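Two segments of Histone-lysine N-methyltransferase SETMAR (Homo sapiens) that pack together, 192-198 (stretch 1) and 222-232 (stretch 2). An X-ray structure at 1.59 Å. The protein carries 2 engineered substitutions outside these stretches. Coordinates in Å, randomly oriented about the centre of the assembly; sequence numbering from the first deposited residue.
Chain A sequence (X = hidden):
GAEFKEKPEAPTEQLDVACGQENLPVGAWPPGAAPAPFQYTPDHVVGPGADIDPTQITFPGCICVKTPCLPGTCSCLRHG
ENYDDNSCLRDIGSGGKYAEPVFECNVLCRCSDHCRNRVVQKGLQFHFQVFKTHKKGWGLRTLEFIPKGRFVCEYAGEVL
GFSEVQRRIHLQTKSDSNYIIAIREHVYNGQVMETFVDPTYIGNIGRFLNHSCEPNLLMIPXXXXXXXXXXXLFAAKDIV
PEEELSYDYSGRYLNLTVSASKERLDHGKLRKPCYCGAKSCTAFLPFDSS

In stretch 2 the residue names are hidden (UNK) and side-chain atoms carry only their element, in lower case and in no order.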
# COMPACT_ATOMS: atom_id res chain seq x y z
N VAL A 192 -14.69 -3.29 15.01
CA VAL A 192 -13.86 -2.52 14.06
C VAL A 192 -12.37 -2.81 14.28
O VAL A 192 -11.85 -2.67 15.40
CB VAL A 192 -14.07 -0.97 14.21
CG1 VAL A 192 -15.48 -0.54 13.81
CG2 VAL A 192 -13.78 -0.53 15.64
N MET A 193 -11.68 -3.21 13.21
CA MET A 193 -10.24 -3.41 13.28
C MET A 193 -9.66 -2.11 12.72
O MET A 193 -9.96 -1.73 11.62
CB MET A 193 -9.77 -4.58 12.42
CG MET A 193 -10.47 -5.94 12.71
SD MET A 193 -9.90 -7.38 11.74
CE MET A 193 -10.39 -6.95 10.09
N GLU A 194 -8.85 -1.43 13.51
CA GLU A 194 -8.26 -0.20 13.02
C GLU A 194 -6.75 -0.34 12.90
O GLU A 194 -6.11 -0.92 13.77
CB GLU A 194 -8.66 0.88 13.99
CG GLU A 194 -8.20 2.22 13.74
CD GLU A 194 -8.83 3.13 14.78
OE1 GLU A 194 -8.49 2.99 16.00
OE2 GLU A 194 -9.70 3.94 14.37
N THR A 195 -6.14 0.19 11.83
CA THR A 195 -4.69 0.10 11.61
C THR A 195 -4.20 1.47 11.13
O THR A 195 -4.79 2.05 10.22
CB THR A 195 -4.35 -0.92 10.48
OG1 THR A 195 -4.92 -2.20 10.77
CG2 THR A 195 -2.81 -1.09 10.33
N PHE A 196 -3.20 1.98 11.79
CA PHE A 196 -2.61 3.26 11.35
C PHE A 196 -1.24 2.94 10.88
O PHE A 196 -0.44 2.35 11.58
CB PHE A 196 -2.57 4.27 12.52
CG PHE A 196 -3.90 4.56 13.06
CD1 PHE A 196 -4.71 5.51 12.47
CD2 PHE A 196 -4.37 3.87 14.19
CE1 PHE A 196 -5.98 5.77 13.00
CE2 PHE A 196 -5.65 4.10 14.69
CZ PHE A 196 -6.44 5.05 14.10
N VAL A 197 -0.94 3.43 9.66
CA VAL A 197 0.41 3.19 9.10
C VAL A 197 1.05 4.48 8.74
O VAL A 197 0.41 5.32 8.12
CB VAL A 197 0.26 2.38 7.85
CG1 VAL A 197 1.59 2.18 7.21
CG2 VAL A 197 -0.33 0.96 8.25
N ASP A 198 2.30 4.65 9.10
CA ASP A 198 2.94 5.95 8.91
C ASP A 198 4.31 5.72 8.33
O ASP A 198 5.26 5.36 9.09
CB ASP A 198 3.11 6.71 10.27
CG ASP A 198 3.69 8.07 10.07
OD1 ASP A 198 3.92 8.45 8.93
OD2 ASP A 198 3.96 8.77 11.07
N UNK A 222 -4.46 -6.78 2.96
CA UNK A 222 -4.16 -8.18 2.71
C UNK A 222 -3.45 -8.73 3.95
O UNK A 222 -2.40 -8.22 4.34
c UNK A 222 -4.04 -7.91 0.20
c UNK A 222 -2.84 -9.81 1.36
c UNK A 222 -3.27 -8.34 1.47
N UNK A 223 -4.07 -9.77 4.56
CA UNK A 223 -3.38 -10.42 5.69
C UNK A 223 -2.56 -11.59 5.28
O UNK A 223 -2.98 -12.37 4.44
n UNK A 223 -7.17 -6.45 9.54
n UNK A 223 -7.50 -7.51 7.51
c UNK A 223 -4.40 -10.78 6.80
c UNK A 223 -6.06 -9.79 8.45
n UNK A 223 -6.30 -8.56 9.21
c UNK A 223 -6.99 -7.51 8.75
c UNK A 223 -4.90 -9.54 7.53
N UNK A 224 -1.39 -11.75 5.90
CA UNK A 224 -0.47 -12.82 5.57
C UNK A 224 -0.13 -13.52 6.90
O UNK A 224 -0.86 -14.39 7.33
c UNK A 224 0.76 -12.34 4.84
c UNK A 224 1.65 -13.55 4.38
c UNK A 224 0.30 -11.46 3.62
c UNK A 224 1.39 -11.02 2.66
N UNK A 225 0.96 -13.10 7.53
CA UNK A 225 1.30 -13.72 8.83
C UNK A 225 0.56 -13.14 10.01
O UNK A 225 0.27 -13.81 10.98
o UNK A 225 3.25 -15.32 7.61
c UNK A 225 2.79 -13.58 9.10
o UNK A 225 4.85 -13.96 7.90
c UNK A 225 3.66 -14.32 8.12
N UNK A 226 0.26 -11.86 9.91
CA UNK A 226 -0.20 -11.01 11.00
C UNK A 226 -1.60 -10.50 10.88
O UNK A 226 -2.10 -10.22 9.78
c UNK A 226 0.79 -9.82 11.05
o UNK A 226 0.42 -8.87 12.05
N UNK A 227 -2.23 -10.25 12.04
CA UNK A 227 -3.48 -9.52 12.06
C UNK A 227 -3.36 -8.07 11.50
O UNK A 227 -4.35 -7.48 11.09
c UNK A 227 -4.01 -9.42 13.50
c UNK A 227 -8.06 -9.23 12.98
s UNK A 227 -6.58 -10.19 12.92
c UNK A 227 -5.40 -8.97 13.53
N UNK A 228 -2.15 -7.51 11.56
CA UNK A 228 -1.90 -6.19 10.97
C UNK A 228 -1.85 -6.38 9.43
O UNK A 228 -0.94 -7.09 8.91
c UNK A 228 -0.66 -5.47 12.96
c UNK A 228 -0.60 -5.61 11.41
c UNK A 228 -0.52 -4.14 10.82
N UNK A 229 -2.81 -5.80 8.74
CA UNK A 229 -2.82 -6.06 7.30
C UNK A 229 -1.76 -5.33 6.51
O UNK A 229 -1.28 -4.26 6.91
c UNK A 229 -4.17 -5.50 6.84
c UNK A 229 -3.93 -4.92 9.12
c UNK A 229 -4.34 -4.29 7.72
N UNK A 230 -1.32 -5.94 5.42
CA UNK A 230 -0.55 -5.24 4.45
C UNK A 230 -1.52 -4.38 3.63
O UNK A 230 -2.66 -4.77 3.39
n UNK A 230 3.56 -7.30 6.93
c UNK A 230 0.85 -7.33 4.23
c UNK A 230 1.91 -6.74 5.19
c UNK A 230 0.05 -6.30 3.51
c UNK A 230 2.78 -7.89 5.74
N UNK A 231 -1.07 -3.18 3.28
CA UNK A 231 -1.90 -2.23 2.53
C UNK A 231 -1.40 -2.34 1.11
O UNK A 231 -0.45 -1.70 0.71
c UNK A 231 -2.10 0.87 4.86
c UNK A 231 -3.39 -1.34 4.93
c UNK A 231 -2.11 -0.64 4.54
c UNK A 231 -1.70 -0.80 3.07
N UNK A 232 -2.04 -3.25 0.39
CA UNK A 232 -1.46 -3.70 -0.90
C UNK A 232 -2.08 -2.94 -2.04
O UNK A 232 -3.30 -2.95 -2.15
c UNK A 232 -1.74 -5.20 -1.03

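Position 222 has three side-chain carbons, the first carrying the other two, and its chi1 is 173°. This is Val222, out of reach of stretch 1. Its backbone is paired: its N donates to O of position 230 at 2.7 Å, and its O accepts from N of position 230 at 2.7 Å, so the stretch folds back on itself.

Position 223 carries three carbons, a nitrogen, then a carbon bearing two more nitrogens, a guanidinium that makes it Arg223. Its CB points toward stretch 1, and chi2 and chi3 are both t, so the chain is extended. Met193 CE lies over one face of the guanidinium, 3.3 Å from Arg223 NH2, while NH1 and NH2 are hydrogen-bonded elsewhere in the structure. Arg223 NE donates to the backbone O of position 227 at 2.9 Å, with an N-H...acceptor angle of 137°, tying the loop to its own start.

Position 224 shows four carbons, forked at the first, with one arm two carbons long: Ile224. Position 225 has two carbons, the second carrying two oxygens. A carboxylate on so short a stem is Asp225. Neither residue reaches stretch 1.

At position 226 there is one carbon and then one oxygen, hence Ser226. Its OG accepts from the backbone N of position 228 at 2.9 Å, with an angle of 153°, a short-range bond that braces the turn.

Position 227 is an unbranched run of two carbons, a sulfur and a terminal carbon, which identifies Met227. Its CB points sideways, but the end of the side chain comes nearer to stretch 1. Met193 SD and Met227 CE are modelled 2.9 Å apart, too close for a relaxed apolar contact, so that distance deserves no weight.

Position 228 repeats the pattern of one carbon carrying two, with chi1 at -175°: Val228. Although its CB points sideways, its CG1 lies 3.8 Å from Thr195 CG2, and the two CA atoms, Thr195 CA and Val228 CA, are 6.9 Å apart.

At position 229, three carbons close a ring onto the backbone N, as only proline does. Pro229 directs its CB toward stretch 1, and its CD lies 3.3 Å from Thr195 OG1.

Position 230 has four carbons in a row ending in nitrogen: Lys230. Its CB points away from stretch 1. Position 231 has four carbons, forked at the second, so it is Leu231, whose CD1 lies 3.8 Å from Val197 CG2. Position 232, with a single carbon, is Ala232, out of reach.

The contact depends on alternation along the strand of stretch 1: Met193, Thr195 and Val197 point toward stretch 2, whereas Glu194 and Phe196 point away. No hydrogen bond crosses the interface. Side-chain packing therefore joins the stretches, burying 301 Å² in total. Met193 meets Arg223 and Met227, Thr195 fits against Val228 and Pro229, and Val197 meets Leu231.

Stretch 2 222-232: VRIDSMVPKLA
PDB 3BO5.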